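Local coordinates for protein transcriptional regulator, TetR family (Legionella pneumophila subsp. pneumophila str. Philadelphia 1, PDB 3ON4) that probably binds DNA through a helix-turn-helix motif and regulates transcription, at residues A71-I76 / Q89-A94. Sequence-based numbering, arbitrary orientation.
Sequences AVLSDI and QKFFDA
I76 and F91 bury the most surface where two successive helices of the all-helical TetR fold pack against each other. Helix 54-77 follows the predicted helix-turn-helix, and helix 84-98 returns beside it. Their short axes are nearly antiparallel, at 153°, and come within 10.2 Å. No hydrogen bond crosses; apolar side chains meet each other and, at one point, the facing backbone.

I76 carries it on one side. With CG1 anti to its own carbonyl carbon (chi1 -67°) and the chain extended beyond, the methyl CD1 reaches the facing backbone and lies 3.8 Å from both K90 O and F91 N. K90 O already accepts a bond from A94 N within its helix, so the methyl beside it probably costs that atom no hydrogen bond. W137 of helix 121-144 also packs on I76. An unbranched, flexible lysine suits the neighbouring position: CB of K90 stays 4.1 Å from I76 CD1, while the chain bends at chi2 and carries the exposed ammonium group off the contact.

F91 and L73 lie side by side and point the same way, into the protein, where both also touch I134 of helix 121-144. CD2 of L73 lies 3.6 Å from CD1 of F91, at the ring edge and in the ring plane. L73 and F91 are buried, a setting that suits large hydrocarbon side chains.

A94 points its single methyl at the other helix, as suits a short side chain: CB lies 4.5 Å from I76 CD1 and touches V72 CG1 at 3.6 Å. That valine branch is anti to the backbone N (chi1 166°).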
loop_
_atom_site.group_PDB
_atom_site.type_symbol
_atom_site.label_atom_id
_atom_site.label_comp_id
_atom_site.label_asym_id
_atom_site.label_seq_id
_atom_site.Cartn_x
_atom_site.Cartn_y
_atom_site.Cartn_z
ATOM N N ALA A 71 -7.813 -17.564 12.320
ATOM C CA ALA A 71 -7.446 -18.910 12.785
ATOM C C ALA A 71 -5.928 -19.029 12.954
ATOM O O ALA A 71 -5.450 -19.559 13.937
ATOM C CB ALA A 71 -7.957 -19.980 11.809
ATOM N N VAL A 72 -5.193 -18.532 11.970
ATOM C CA VAL A 72 -3.729 -18.556 12.004
ATOM C C VAL A 72 -3.212 -17.818 13.243
ATOM O O VAL A 72 -2.337 -18.322 13.963
ATOM C CB VAL A 72 -3.145 -17.935 10.709
ATOM C CG1 VAL A 72 -1.616 -17.628 10.848
ATOM C CG2 VAL A 72 -3.412 -18.856 9.527
ATOM N N LEU A 73 -3.773 -16.636 13.489
ATOM C CA LEU A 73 -3.358 -15.794 14.614
ATOM C C LEU A 73 -3.703 -16.432 15.962
ATOM O O LEU A 73 -2.889 -16.444 16.898
ATOM C CB LEU A 73 -4.020 -14.416 14.502
ATOM C CG LEU A 73 -3.574 -13.510 13.342
ATOM C CD1 LEU A 73 -4.220 -12.148 13.514
ATOM C CD2 LEU A 73 -2.076 -13.389 13.246
ATOM N N SER A 74 -4.920 -16.970 16.035
ATOM C CA SER A 74 -5.394 -17.675 17.210
ATOM C C SER A 74 -4.421 -18.788 17.604
ATOM O O SER A 74 -4.116 -18.974 18.799
ATOM C CB SER A 74 -6.790 -18.249 16.939
ATOM O OG SER A 74 -7.262 -18.944 18.070
ATOM N N ASP A 75 -3.933 -19.523 16.606
ATOM C CA ASP A 75 -2.999 -20.626 16.856
ATOM C C ASP A 75 -1.654 -20.157 17.380
ATOM O O ASP A 75 -1.013 -20.875 18.140
ATOM C CB ASP A 75 -2.805 -21.478 15.597
ATOM C CG ASP A 75 -3.970 -22.429 15.353
ATOM O OD1 ASP A 75 -4.574 -22.902 16.340
ATOM O OD2 ASP A 75 -4.274 -22.716 14.174
ATOM N N ILE A 76 -1.227 -18.961 16.952
ATOM C CA ILE A 76 0.004 -18.357 17.452
ATOM C C ILE A 76 -0.177 -17.865 18.881
ATOM O O ILE A 76 0.652 -18.175 19.740
ATOM C CB ILE A 76 0.484 -17.187 16.554
ATOM C CG1 ILE A 76 0.910 -17.718 15.175
ATOM C CG2 ILE A 76 1.621 -16.422 17.222
ATOM C CD1 ILE A 76 1.035 -16.649 14.100
ATOM N N GLN A 89 6.892 -12.145 15.777
ATOM C CA GLN A 89 7.767 -12.682 14.714
ATOM C C GLN A 89 7.035 -13.729 13.857
ATOM O O GLN A 89 7.134 -13.735 12.617
ATOM C CB GLN A 89 9.072 -13.267 15.310
ATOM C CG GLN A 89 10.006 -12.210 15.942
ATOM C CD GLN A 89 11.153 -12.804 16.760
ATOM O OE1 GLN A 89 11.033 -13.885 17.351
ATOM N NE2 GLN A 89 12.266 -12.078 16.824
ATOM N N LYS A 90 6.275 -14.605 14.507
ATOM C CA LYS A 90 5.548 -15.655 13.784
ATOM C C LYS A 90 4.367 -15.094 12.997
ATOM O O LYS A 90 4.018 -15.620 11.934
ATOM C CB LYS A 90 5.073 -16.765 14.737
ATOM C CG LYS A 90 6.177 -17.569 15.374
ATOM C CD LYS A 90 6.983 -18.439 14.395
ATOM C CE LYS A 90 8.086 -19.186 15.153
ATOM N NZ LYS A 90 9.036 -19.986 14.301
ATOM N N PHE A 91 3.757 -14.028 13.514
ATOM C CA PHE A 91 2.741 -13.289 12.768
ATOM C C PHE A 91 3.317 -12.815 11.438
ATOM O O PHE A 91 2.707 -13.028 10.386
ATOM C CB PHE A 91 2.215 -12.112 13.595
ATOM C CG PHE A 91 1.685 -10.977 12.779
ATOM C CD1 PHE A 91 0.385 -10.994 12.300
ATOM C CD2 PHE A 91 2.482 -9.879 12.508
ATOM C CE1 PHE A 91 -0.097 -9.936 11.556
ATOM C CE2 PHE A 91 1.999 -8.821 11.771
ATOM C CZ PHE A 91 0.728 -8.843 11.296
ATOM N N PHE A 92 4.498 -12.201 11.466
ATOM C CA PHE A 92 5.114 -11.755 10.213
ATOM C C PHE A 92 5.431 -12.930 9.281
ATOM O O PHE A 92 5.146 -12.852 8.073
ATOM C CB PHE A 92 6.352 -10.904 10.468
ATOM C CG PHE A 92 6.905 -10.249 9.217
ATOM C CD1 PHE A 92 6.063 -9.615 8.318
ATOM C CD2 PHE A 92 8.260 -10.276 8.948
ATOM C CE1 PHE A 92 6.578 -9.003 7.159
ATOM C CE2 PHE A 92 8.772 -9.677 7.785
ATOM C CZ PHE A 92 7.926 -9.035 6.913
ATOM N N ASP A 93 5.970 -14.021 9.830
ATOM C CA ASP A 93 6.193 -15.252 9.035
ATOM C C ASP A 93 4.892 -15.746 8.380
ATOM O O ASP A 93 4.874 -16.120 7.197
ATOM C CB ASP A 93 6.815 -16.377 9.880
ATOM C CG ASP A 93 8.264 -16.101 10.309
ATOM O OD1 ASP A 93 8.962 -15.209 9.754
ATOM O OD2 ASP A 93 8.730 -16.832 11.211
ATOM N N ALA A 94 3.792 -15.729 9.132
ATOM C CA ALA A 94 2.486 -16.142 8.591
ATOM C C ALA A 94 2.033 -15.228 7.435
ATOM O O ALA A 94 1.503 -15.716 6.445
ATOM C CB ALA A 94 1.421 -16.180 9.687
#